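Local coordinates for protein possible thiamine biosynthesis enzyme (Candida albicans, PDB 2X7Q) that is of unknown function but has the periplasmic binding protein fold of the SsuA/TauA solute-binding family, and possibly takes part in thiamine biosynthesis, at residues L17-P23 against I46-P52. The protein carries 1 engineered substitution. Coordinates in Å, arbitrary orientation, origin at the centre of the assembly. Numbering follows the deposited sequence.
Sequences LKVAYIP and IEFVKVP
Extended strands 17-21 and 46-50 run parallel, axes 27° apart and 4.5 Å at closest, in register from Leu17-Ile46 to Tyr21-Lys50 (CA-CA 4.5 Å for Ala20-Val49, 5.4 Å for Tyr21-Lys50). Glu47 N reaches Leu17 O (2.9 Å). Val19 straddles Phe48, N to Glu47 O (3.0 Å) and O to Val49 N (2.7 Å), as in parallel sheets; Tyr21 likewise straddles Lys50, N to Val49 O (3.0 Å) and O to Val51 N (2.8 Å), one residue past strand 46-50. Branched Leu17, Val19 and Ile46 suit the face covered by Phe222: m,m Ile46 tucks CD1 3.6 Å from Leu17 CB. Tyr21 (chi1 p) swings its ring across, meeting Phe48's edge in an offset edge-to-face pair (centroids 5.9 Å, planes 83°) and Lys50 CA in an off-centre CH-pi contact. Opposite, Lys18 and Glu47 stand side by side, beyond a salt bridge (NZ-OE2 4.1 Å); small Ala20 leaves a hollow that Val51 CG2 enters, 4.1 Å from Ala20 CB. Helices 28-35 and 38-41 lie in the link, a right-handed beta-alpha-beta crossover, first unit of a periplasmic-binding-protein lobe: edge strand 46-50, 17-21, 69-73, then antiparallel 203-208, with helix 216-235 on one face and Leu58 of helix 55-63 on the other.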
ATOM      1  N   LEU A  17      18.891  -0.409 -10.592  1.00 15.53           N
ATOM      2  CA  LEU A  17      17.492  -0.126 -10.316  1.00 14.77           C
ATOM      3  C   LEU A  17      17.270   0.183  -8.839  1.00 15.44           C
ATOM      4  O   LEU A  17      17.479  -0.674  -7.979  1.00 15.35           O
ATOM      5  CB  LEU A  17      16.632  -1.318 -10.736  1.00 15.64           C
ATOM      6  CG  LEU A  17      15.201  -1.028 -11.178  1.00 15.08           C
ATOM      7  CD1 LEU A  17      15.203  -0.153 -12.418  1.00 16.83           C
ATOM      8  CD2 LEU A  17      14.468  -2.332 -11.443  1.00 15.95           C
ATOM      9  N   LYS A  18      16.850   1.411  -8.550  1.00 13.87           N
ATOM     10  CA  LYS A  18      16.550   1.815  -7.182  1.00 14.13           C
ATOM     11  C   LYS A  18      15.077   1.563  -6.869  1.00 12.62           C
ATOM     12  O   LYS A  18      14.194   2.215  -7.428  1.00 12.69           O
ATOM     13  CB  LYS A  18      16.894   3.290  -6.966  1.00 13.68           C
ATOM     14  CG  LYS A  18      18.351   3.631  -7.220  1.00 17.26           C
ATOM     15  CD  LYS A  18      18.666   5.070  -6.846  1.00 18.04           C
ATOM     16  CE  LYS A  18      18.509   5.305  -5.355  0.87 18.16           C
ATOM     17  NZ  LYS A  18      18.799   6.716  -4.974  0.71 18.28           N
ATOM     18  N   VAL A  19      14.819   0.611  -5.979  1.00 12.69           N
ATOM     19  CA  VAL A  19      13.451   0.217  -5.658  1.00 12.28           C
ATOM     20  C   VAL A  19      13.038   0.670  -4.258  1.00 12.14           C
ATOM     21  O   VAL A  19      13.635   0.265  -3.259  1.00 12.57           O
ATOM     22  CB  VAL A  19      13.271  -1.308  -5.771  1.00 12.36           C
ATOM     23  CG1 VAL A  19      11.851  -1.706  -5.407  1.00 12.83           C
ATOM     24  CG2 VAL A  19      13.621  -1.783  -7.174  1.00 11.57           C
ATOM     25  N   ALA A  20      12.012   1.514  -4.196  1.00 11.63           N
ATOM     26  CA  ALA A  20      11.485   1.993  -2.922  1.00 11.82           C
ATOM     27  C   ALA A  20      10.392   1.063  -2.409  1.00 11.24           C
ATOM     28  O   ALA A  20       9.462   0.733  -3.142  1.00 11.13           O
ATOM     29  CB  ALA A  20      10.954   3.401  -3.062  1.00 12.04           C
ATOM     30  N   TYR A  21      10.513   0.639  -1.155  1.00 11.61           N
ATOM     31  CA  TYR A  21       9.542  -0.268  -0.551  1.00 12.48           C
ATOM     32  C   TYR A  21       9.187   0.165   0.869  1.00 12.43           C
ATOM     33  O   TYR A  21       9.882   0.984   1.474  1.00 12.67           O
ATOM     34  CB  TYR A  21      10.095  -1.693  -0.524  1.00 11.39           C
ATOM     35  CG  TYR A  21      11.138  -1.916   0.551  1.00 12.77           C
ATOM     36  CD1 TYR A  21      10.798  -2.494   1.768  1.00 13.62           C
ATOM     37  CD2 TYR A  21      12.461  -1.547   0.349  1.00 13.08           C
ATOM     38  CE1 TYR A  21      11.748  -2.701   2.753  1.00 14.13           C
ATOM     39  CE2 TYR A  21      13.416  -1.749   1.324  1.00 14.42           C
ATOM     40  CZ  TYR A  21      13.056  -2.325   2.525  1.00 15.61           C
ATOM     41  OH  TYR A  21      14.012  -2.523   3.494  1.00 15.40           O
ATOM     42  N   ILE A  22       8.108  -0.401   1.398  1.00 11.42           N
ATOM     43  CA  ILE A  22       7.696  -0.125   2.767  1.00 12.77           C
ATOM     44  C   ILE A  22       7.975  -1.336   3.650  1.00 12.72           C
ATOM     45  O   ILE A  22       7.481  -2.428   3.382  1.00 12.04           O
ATOM     46  CB  ILE A  22       6.204   0.237   2.845  1.00 11.48           C
ATOM     47  CG1 ILE A  22       5.889   1.391   1.892  1.00 13.17           C
ATOM     48  CG2 ILE A  22       5.815   0.590   4.275  1.00 14.03           C
ATOM     49  CD1 ILE A  22       4.424   1.742   1.820  1.00 14.17           C
ATOM     50  N   PRO A  23       8.778  -1.143   4.707  1.00 12.69           N
ATOM     51  CA  PRO A  23       9.201  -2.235   5.592  1.00 14.83           C
ATOM     52  C   PRO A  23       8.049  -2.801   6.419  1.00 14.91           C
ATOM     53  O   PRO A  23       7.918  -2.483   7.601  1.00 15.59           O
ATOM     54  CB  PRO A  23      10.229  -1.565   6.510  1.00 15.21           C
ATOM     55  CG  PRO A  23       9.845  -0.128   6.518  1.00 16.02           C
ATOM     56  CD  PRO A  23       9.321   0.156   5.134  1.00 14.68           C
ATOM     57  N   ILE A  46      19.995  -4.375  -7.765  1.00 16.97           N
ATOM     58  CA  ILE A  46      18.915  -3.645  -7.119  1.00 16.18           C
ATOM     59  C   ILE A  46      19.356  -2.947  -5.839  1.00 15.48           C
ATOM     60  O   ILE A  46      19.889  -3.582  -4.930  1.00 16.62           O
ATOM     61  CB  ILE A  46      17.724  -4.571  -6.795  1.00 15.61           C
ATOM     62  CG1 ILE A  46      17.312  -5.367  -8.031  1.00 15.08           C
ATOM     63  CG2 ILE A  46      16.552  -3.764  -6.255  1.00 14.58           C
ATOM     64  CD1 ILE A  46      16.848  -4.513  -9.189  1.00 15.05           C
ATOM     65  N   GLU A  47      19.134  -1.638  -5.776  1.00 15.61           N
ATOM     66  CA  GLU A  47      19.380  -0.874  -4.559  1.00 15.60           C
ATOM     67  C   GLU A  47      18.055  -0.536  -3.888  1.00 14.52           C
ATOM     68  O   GLU A  47      17.338   0.364  -4.329  1.00 15.67           O
ATOM     69  CB  GLU A  47      20.154   0.407  -4.867  1.00 15.52           C
ATOM     70  CG  GLU A  47      20.322   1.322  -3.663  1.00 17.62           C
ATOM     71  CD  GLU A  47      21.040   2.614  -4.002  0.51 19.16           C
ATOM     72  OE1 GLU A  47      21.769   2.643  -5.016  0.45 19.48           O
ATOM     73  OE2 GLU A  47      20.875   3.600  -3.253  0.54 20.46           O
ATOM     74  N   PHE A  48      17.731  -1.264  -2.825  1.00 14.26           N
ATOM     75  CA  PHE A  48      16.471  -1.061  -2.120  1.00 13.44           C
ATOM     76  C   PHE A  48      16.498   0.180  -1.236  1.00 14.65           C
ATOM     77  O   PHE A  48      17.469   0.425  -0.519  1.00 15.63           O
ATOM     78  CB  PHE A  48      16.110  -2.293  -1.289  1.00 15.40           C
ATOM     79  CG  PHE A  48      15.626  -3.456  -2.108  1.00 15.01           C
ATOM     80  CD1 PHE A  48      16.502  -4.447  -2.523  1.00 15.51           C
ATOM     81  CD2 PHE A  48      14.292  -3.554  -2.472  1.00 14.03           C
ATOM     82  CE1 PHE A  48      16.055  -5.517  -3.278  1.00 14.62           C
ATOM     83  CE2 PHE A  48      13.839  -4.620  -3.227  1.00 13.31           C
ATOM     84  CZ  PHE A  48      14.722  -5.602  -3.631  1.00 14.38           C
ATOM     85  N   VAL A  49      15.421   0.956  -1.296  1.00 14.58           N
ATOM     86  CA  VAL A  49      15.278   2.151  -0.475  1.00 14.72           C
ATOM     87  C   VAL A  49      14.095   2.004   0.476  1.00 14.21           C
ATOM     88  O   VAL A  49      12.940   2.016   0.052  1.00 13.97           O
ATOM     89  CB  VAL A  49      15.080   3.409  -1.343  1.00 13.65           C
ATOM     90  CG1 VAL A  49      14.830   4.628  -0.467  1.00 14.69           C
ATOM     91  CG2 VAL A  49      16.288   3.630  -2.243  1.00 14.10           C
ATOM     92  N   LYS A  50      14.387   1.865   1.765  1.00 14.48           N
ATOM     93  CA  LYS A  50      13.344   1.698   2.770  1.00 15.27           C
ATOM     94  C   LYS A  50      12.575   2.998   3.007  1.00 13.68           C
ATOM     95  O   LYS A  50      13.169   4.050   3.242  1.00 14.33           O
ATOM     96  CB  LYS A  50      13.952   1.211   4.087  1.00 15.40           C
ATOM     97  CG  LYS A  50      12.935   0.883   5.170  1.00 16.22           C
ATOM     98  CD  LYS A  50      13.604   0.707   6.524  1.00 17.29           C
ATOM     99  CE  LYS A  50      14.676  -0.371   6.488  1.00 19.59           C
ATOM    100  NZ  LYS A  50      15.334  -0.532   7.822  1.00 22.71           N
ATOM    101  N   VAL A  51      11.248   2.909   2.953  1.00 13.75           N
ATOM    102  CA  VAL A  51      10.383   4.056   3.197  1.00 14.91           C
ATOM    103  C   VAL A  51       9.343   3.719   4.264  1.00 15.87           C
ATOM    104  O   VAL A  51       8.245   3.278   3.938  1.00 15.65           O
ATOM    105  CB  VAL A  51       9.675   4.502   1.900  1.00 14.84           C
ATOM    106  CG1 VAL A  51       8.818   5.736   2.155  1.00 16.75           C
ATOM    107  CG2 VAL A  51      10.699   4.775   0.803  1.00 14.94           C
ATOM    108  N   PRO A  52       9.695   3.927   5.544  1.00 17.14           N
ATOM    109  CA  PRO A  52       8.839   3.615   6.698  1.00 17.25           C
ATOM    110  C   PRO A  52       7.529   4.401   6.763  1.00 18.81           C
ATOM    111  O   PRO A  52       6.638   3.984   7.504  1.00 20.29           O
ATOM    112  CB  PRO A  52       9.708   4.010   7.901  1.00 16.79           C
ATOM    113  CG  PRO A  52      11.102   4.028   7.399  1.00 17.26           C
ATOM    114  CD  PRO A  52      11.004   4.457   5.965  1.00 16.46           C
TER